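PDB 3VTH: hydrogenase maturation factor from Thermoanaerobacter tengcongensis, which probably transfers the carbamoyl group of carbamoyl phosphate, with ATP, to the C-terminal cysteine of HypE during maturation of [NiFe]-hydrogenases. Local coordinates for residues P649-I652 with L653-I656; A671-H674 with N675-N679; Y552-A555 with L556-F560. All coordinates share one frame; numbering follows the deposited sequence.

Contact 1: residues P649-I652 with L653-I656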
# COMPACT_ATOMS: atom_id res chain seq x y z
N PRO A 649 -3.89 -31.87 -4.23
CA PRO A 649 -5.01 -31.23 -3.57
C PRO A 649 -6.33 -31.99 -3.66
O PRO A 649 -7.17 -31.83 -2.78
CB PRO A 649 -5.11 -29.87 -4.28
CG PRO A 649 -4.48 -30.08 -5.57
CD PRO A 649 -3.36 -31.04 -5.33
N GLU A 650 -6.51 -32.81 -4.70
CA GLU A 650 -7.78 -33.55 -4.83
C GLU A 650 -8.01 -34.55 -3.69
O GLU A 650 -9.15 -34.78 -3.31
CB GLU A 650 -7.90 -34.22 -6.20
CG GLU A 650 -9.31 -34.80 -6.49
CD GLU A 650 -9.53 -36.23 -5.95
OE1 GLU A 650 -8.57 -37.03 -5.93
OE2 GLU A 650 -10.69 -36.56 -5.56
N LEU A 651 -6.94 -35.16 -3.17
CA LEU A 651 -7.05 -36.09 -2.04
C LEU A 651 -7.58 -35.43 -0.76
O LEU A 651 -8.28 -36.06 0.05
CB LEU A 651 -5.68 -36.75 -1.78
CG LEU A 651 -5.13 -37.58 -2.95
CD1 LEU A 651 -3.75 -38.15 -2.62
CD2 LEU A 651 -6.12 -38.70 -3.31
N ILE A 652 -7.23 -34.16 -0.60
CA ILE A 652 -7.72 -33.33 0.49
C ILE A 652 -9.17 -32.93 0.20
O ILE A 652 -10.02 -32.97 1.10
CB ILE A 652 -6.81 -32.07 0.66
CG1 ILE A 652 -5.43 -32.50 1.16
CG2 ILE A 652 -7.43 -31.04 1.63
CD1 ILE A 652 -4.36 -31.49 0.93
N LEU A 653 -9.46 -32.58 -1.06
CA LEU A 653 -10.84 -32.25 -1.45
C LEU A 653 -11.81 -33.42 -1.20
O LEU A 653 -12.96 -33.20 -0.86
CB LEU A 653 -10.93 -31.78 -2.92
CG LEU A 653 -10.27 -30.45 -3.30
CD1 LEU A 653 -10.42 -30.20 -4.80
CD2 LEU A 653 -10.86 -29.28 -2.51
N ARG A 654 -11.33 -34.66 -1.37
CA ARG A 654 -12.15 -35.84 -1.03
C ARG A 654 -12.65 -35.85 0.40
O ARG A 654 -13.81 -36.13 0.64
CB ARG A 654 -11.37 -37.13 -1.24
CG ARG A 654 -11.34 -37.56 -2.65
CD ARG A 654 -10.78 -38.95 -2.81
NE ARG A 654 -10.07 -39.02 -4.08
CZ ARG A 654 -9.40 -40.08 -4.52
NH1 ARG A 654 -9.34 -41.18 -3.78
NH2 ARG A 654 -8.78 -40.03 -5.69
N GLN A 655 -11.75 -35.55 1.34
CA GLN A 655 -12.09 -35.53 2.78
C GLN A 655 -13.00 -34.34 3.11
O GLN A 655 -13.90 -34.45 3.94
CB GLN A 655 -10.82 -35.49 3.63
CG GLN A 655 -9.89 -36.73 3.49
CD GLN A 655 -8.47 -36.41 3.90
OE1 GLN A 655 -7.59 -36.18 3.05
NE2 GLN A 655 -8.24 -36.30 5.20
N ILE A 656 -12.75 -33.19 2.48
CA ILE A 656 -13.59 -32.00 2.64
C ILE A 656 -15.03 -32.27 2.21
O ILE A 656 -15.97 -31.94 2.95
CB ILE A 656 -13.02 -30.81 1.86
CG1 ILE A 656 -11.81 -30.24 2.59
CG2 ILE A 656 -14.09 -29.72 1.68
CD1 ILE A 656 -10.97 -29.28 1.75

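Contact 2: residues A671-H674 with N675-N679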
# COMPACT_ATOMS: atom_id res chain seq x y z
N ALA A 671 -11.86 -24.33 8.86
CA ALA A 671 -10.78 -24.38 9.84
C ALA A 671 -9.86 -25.58 9.57
O ALA A 671 -8.64 -25.44 9.56
CB ALA A 671 -11.35 -24.42 11.27
N LYS A 672 -10.46 -26.75 9.33
CA LYS A 672 -9.70 -27.98 9.04
C LYS A 672 -8.86 -27.82 7.77
O LYS A 672 -7.72 -28.30 7.68
CB LYS A 672 -10.66 -29.16 8.89
CG LYS A 672 -11.29 -29.68 10.20
CD LYS A 672 -12.19 -30.91 9.93
CE LYS A 672 -11.39 -32.19 9.73
NZ LYS A 672 -12.30 -33.37 9.59
N PHE A 673 -9.44 -27.19 6.76
CA PHE A 673 -8.71 -26.92 5.52
C PHE A 673 -7.53 -25.97 5.74
O PHE A 673 -6.42 -26.25 5.26
CB PHE A 673 -9.66 -26.41 4.42
CG PHE A 673 -8.95 -25.83 3.23
CD1 PHE A 673 -8.16 -26.63 2.41
CD2 PHE A 673 -9.07 -24.47 2.94
CE1 PHE A 673 -7.46 -26.08 1.31
CE2 PHE A 673 -8.40 -23.91 1.84
CZ PHE A 673 -7.59 -24.72 1.03
N HIS A 674 -7.75 -24.86 6.45
CA HIS A 674 -6.66 -23.89 6.73
C HIS A 674 -5.52 -24.60 7.48
O HIS A 674 -4.35 -24.45 7.14
CB HIS A 674 -7.16 -22.71 7.57
CG HIS A 674 -7.87 -21.65 6.78
ND1 HIS A 674 -9.18 -21.77 6.37
CD2 HIS A 674 -7.46 -20.42 6.36
CE1 HIS A 674 -9.55 -20.68 5.72
NE2 HIS A 674 -8.52 -19.84 5.70
N ASN A 675 -5.88 -25.40 8.48
CA ASN A 675 -4.89 -26.13 9.28
C ASN A 675 -4.08 -27.14 8.47
O ASN A 675 -2.89 -27.35 8.74
CB ASN A 675 -5.54 -26.85 10.45
CG ASN A 675 -6.06 -25.91 11.52
OD1 ASN A 675 -5.59 -24.77 11.67
ND2 ASN A 675 -7.05 -26.39 12.27
N THR A 676 -4.73 -27.77 7.50
CA THR A 676 -4.08 -28.69 6.58
C THR A 676 -2.97 -27.98 5.76
O THR A 676 -1.83 -28.47 5.67
CB THR A 676 -5.11 -29.32 5.63
OG1 THR A 676 -6.15 -29.93 6.41
CG2 THR A 676 -4.46 -30.39 4.73
N VAL A 677 -3.30 -26.84 5.18
CA VAL A 677 -2.31 -26.06 4.42
C VAL A 677 -1.14 -25.69 5.35
O VAL A 677 0.02 -25.95 5.01
CB VAL A 677 -2.93 -24.81 3.80
CG1 VAL A 677 -1.85 -23.90 3.15
CG2 VAL A 677 -4.01 -25.21 2.79
N VAL A 678 -1.44 -25.17 6.53
CA VAL A 678 -0.40 -24.88 7.51
C VAL A 678 0.47 -26.11 7.77
O VAL A 678 1.70 -26.02 7.69
CB VAL A 678 -0.98 -24.30 8.84
CG1 VAL A 678 0.09 -24.23 9.96
CG2 VAL A 678 -1.58 -22.92 8.57
N ASN A 679 -0.17 -27.25 8.03
CA ASN A 679 0.55 -28.46 8.40
C ASN A 679 1.45 -28.99 7.30
O ASN A 679 2.63 -29.26 7.56
CB ASN A 679 -0.41 -29.53 8.93
CG ASN A 679 -0.98 -29.16 10.30
OD1 ASN A 679 -0.50 -28.24 10.95
ND2 ASN A 679 -2.00 -29.88 10.75

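Contact 3: residues Y552-A555 with L556-F560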
# COMPACT_ATOMS: atom_id res chain seq x y z
N TYR A 552 -17.07 -22.71 -9.79
CA TYR A 552 -17.46 -24.11 -9.88
C TYR A 552 -16.68 -24.81 -11.00
O TYR A 552 -16.43 -26.01 -10.92
CB TYR A 552 -18.98 -24.29 -10.04
CG TYR A 552 -19.55 -23.67 -11.30
CD1 TYR A 552 -19.95 -22.33 -11.32
CD2 TYR A 552 -19.70 -24.43 -12.47
CE1 TYR A 552 -20.48 -21.76 -12.49
CE2 TYR A 552 -20.22 -23.87 -13.63
CZ TYR A 552 -20.61 -22.54 -13.63
OH TYR A 552 -21.13 -21.99 -14.78
N ARG A 553 -16.25 -24.05 -12.01
CA ARG A 553 -15.38 -24.57 -13.08
C ARG A 553 -13.99 -24.90 -12.55
O ARG A 553 -13.35 -25.86 -13.00
CB ARG A 553 -15.25 -23.55 -14.21
CG ARG A 553 -16.56 -23.24 -14.95
CD ARG A 553 -16.35 -22.13 -15.98
NE ARG A 553 -15.39 -22.49 -17.03
CZ ARG A 553 -15.71 -22.79 -18.29
NH1 ARG A 553 -16.98 -22.77 -18.70
NH2 ARG A 553 -14.76 -23.11 -19.15
N THR A 554 -13.51 -24.10 -11.61
CA THR A 554 -12.24 -24.38 -10.96
C THR A 554 -12.36 -25.66 -10.16
O THR A 554 -11.48 -26.52 -10.24
CB THR A 554 -11.80 -23.22 -10.03
OG1 THR A 554 -11.44 -22.10 -10.84
CG2 THR A 554 -10.58 -23.63 -9.21
N ALA A 555 -13.45 -25.81 -9.42
CA ALA A 555 -13.68 -27.04 -8.65
C ALA A 555 -13.73 -28.27 -9.56
O ALA A 555 -13.16 -29.31 -9.24
CB ALA A 555 -14.95 -26.93 -7.81
N LEU A 556 -14.43 -28.16 -10.69
CA LEU A 556 -14.50 -29.28 -11.65
C LEU A 556 -13.12 -29.68 -12.18
O LEU A 556 -12.79 -30.87 -12.31
CB LEU A 556 -15.44 -28.94 -12.81
CG LEU A 556 -16.92 -28.90 -12.45
CD1 LEU A 556 -17.72 -28.34 -13.59
CD2 LEU A 556 -17.42 -30.31 -12.06
N GLY A 557 -12.31 -28.68 -12.49
CA GLY A 557 -10.92 -28.92 -12.83
C GLY A 557 -10.18 -29.70 -11.76
O GLY A 557 -9.48 -30.67 -12.06
N PHE A 558 -10.34 -29.31 -10.50
CA PHE A 558 -9.63 -29.98 -9.39
C PHE A 558 -10.08 -31.43 -9.20
O PHE A 558 -9.29 -32.27 -8.72
CB PHE A 558 -9.76 -29.19 -8.08
CG PHE A 558 -8.70 -28.13 -7.89
CD1 PHE A 558 -7.82 -28.19 -6.81
CD2 PHE A 558 -8.55 -27.10 -8.81
CE1 PHE A 558 -6.82 -27.21 -6.63
CE2 PHE A 558 -7.56 -26.12 -8.64
CZ PHE A 558 -6.69 -26.19 -7.54
N ILE A 559 -11.32 -31.73 -9.58
CA ILE A 559 -11.89 -33.07 -9.38
C ILE A 559 -12.08 -33.86 -10.68
O ILE A 559 -12.71 -34.92 -10.66
CB ILE A 559 -13.25 -33.02 -8.61
CG1 ILE A 559 -14.35 -32.33 -9.44
CG2 ILE A 559 -13.03 -32.38 -7.24
CD1 ILE A 559 -15.79 -32.50 -8.88
N PHE A 560 -11.52 -33.36 -11.79
CA PHE A 560 -11.82 -33.89 -13.14
C PHE A 560 -11.69 -35.41 -13.29
O PHE A 560 -12.48 -36.05 -14.00
CB PHE A 560 -10.98 -33.18 -14.21
CG PHE A 560 -9.58 -33.73 -14.37
CD1 PHE A 560 -9.25 -34.50 -15.49
CD2 PHE A 560 -8.59 -33.49 -13.41
CE1 PHE A 560 -7.95 -35.02 -15.65
CE2 PHE A 560 -7.29 -34.01 -13.56
CZ PHE A 560 -6.97 -34.76 -14.68

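Contact 1: residues P649-I652 with L653-I656
Glu650 and Arg654, one turn apart near the start of helix 649-662, are joined by a two-nitrogen salt bridge along the helix surface. Arg654 presents its guanidinium side-on: NE meets Glu650 OE2 at 2.9 Å, close to the guanidinium plane and on the syn side of the oxygen, while Arg654 NH2 reaches Glu650 OE1 at 3.0 Å from a more tilted position. The two flat groups are turned 45° against each other, so the grip is twisted. Glu650 CG stands anti to the backbone N (chi1 -170°) and the chain bends at chi2, which turns the carboxylate toward the next turn. Tyr566 gives Glu650 OE2 a second hydrogen bond. Over one guanidinium face lies Leu651 CD2, 3.8 Å from Arg654 CZ. A methionine in place of Arg654 would probably leave the buried Glu650 carboxylate without its countercharge and deprive Leu651 CD2 of the flat group it packs on. The solvent side is formed by the partly exposed Leu651, Arg654 and Gln655. On the tighter, buried side Ile652 CG2 packs on Ile656 CD1 at 4.0 Å. Leu653 CG presses on the backbone, 3.4 Å from Pro649 O, which accepts the Leu653 N-H. Among the neighbouring helices, Pro649 and Leu653 face helices 551-559 and 597-607, whereas Ile652 and Ile656 lean on helix 666-692.

Contact 2: residues A671-H674 with N675-N679
Helix 666-692, the long helix of the second Kae1-like subdomain, passes beside the bound nucleotide analogue AP2, and within it Thr676 folds its hydroxyl back onto the preceding turn. Thr676 OG1 donates to Lys672 O at 2.6 Å, and Thr676 N donates to the same oxygen at 3.0 Å. The two donors arrive from opposite faces of the carbonyl plane, so one oxygen is gripped twice. With OG1 beside its own backbone N (chi1 -55°), the hydroxyl hangs back over that carbonyl. Thr676 OG1 also takes a hydrogen bond from Tyr635 N, tying a loop to the helix.

A quarter-turn round the helix the contact is apolar. Phe673 CE1 lies 3.9 Å from Val677 CG2, the side chains crossing at a slant, and the same methyl is 3.6 Å from Phe673 O. With CG swung away from the backbone N (chi1 167°), the Phe673 ring lies beside this methyl and makes edge-to-face pairs with Phe600 and Phe601 of helix 597-607.

On another side Asn675 lays its amide against the preceding turn, CG 3.3 Å from Ala671 O. Tyr708 engages Asn675 OD1 and the carbonyls of Ser631 and Glu633 its ND2, while His674, its side chain about 5 Å from AP2, is held through ND1 by Ser670 O and through NE2 by Asn706. The doubly used Lys672 carbonyl is typical of threonine inside an alpha-helix, here in a buried helix of the actin-like ATPase fold flanking its nucleotide pocket.

Contact 3: residues Y552-A555 with L556-F560
Thr554 and Phe558 lie side by side and point the same way on helix 551-559, a short alpha-helix of the second Kae1-like subdomain. The threonine methyl does the touching: CG2 is 4.0 Å from Phe558 CE2 and equally far from CD2, so it sits beside one C-C bond of the ring. CG2 gets there by standing anti to the backbone N, which leaves OG1 beside that nitrogen. The ring also approaches the backbone, CD2 lying 3.3 Å from Thr554 O. That carbonyl accepts the Phe558 N-H at 3.0 Å, so a single oxygen holds the backbone of Phe558 and abuts its ring. Beyond the pair, Arg599 of helix 597-607 touches both side chains.

Leu556 heads for another side of the helix. Its CG rests 3.3 Å from Tyr552 O, the acceptor of the Leu556 N-H, and its branch runs back toward the first turn. Leu578 and Ile581 of helix 575-587 and Phe569 of helix 567-572 receive it there. Tyr552 and Arg553 send their polar ends elsewhere: Tyr552 OH bonds Glu577, with Lys612 in a cation-pi contact on the ring, and Arg553 NH2 bonds Pro542 O. Gly557, with no side chain, donates its N-H to Arg553 O, a straight backbone bond of 3.0 Å from Gly557 N.

At Ile559 phi widens to -109°, and the bond from Ile559 N to Ala555 O is weak. The side chain turns back over the same carbonyl: its first torsion (chi1 67°) sets CG1 between the backbone N and the carbonyl carbon of its own residue, which brings Ile559 CG1 to 3.3 Å from Ala555 O.

In the fold
Contact 1 is the middle member of the three: its centre lies about 12 Å from the centres of both contact 2 and contact 3, which stay about 8 Å apart at their nearest atoms. Toward contact 2, Ile656 CD1 meets Phe673 CD1 at 3.9 Å and Ile652 CD1 meets Thr676 CG2 at 4.0 Å. Toward contact 3, Leu653 CD1 packs 3.5 Å from Phe558 CB, and Pro649 CG lies 3.8 Å from Phe558 CE1 of the ring. Contact 2 is nearest the nucleotide analogue, the His674 side chain being about 5 Å from AP2, against about 10 Å for Thr554 and 13 Å for Ile656. Val677 and Phe558 each stand about 12 Å from iron ligand Asp507, side chain to side chain.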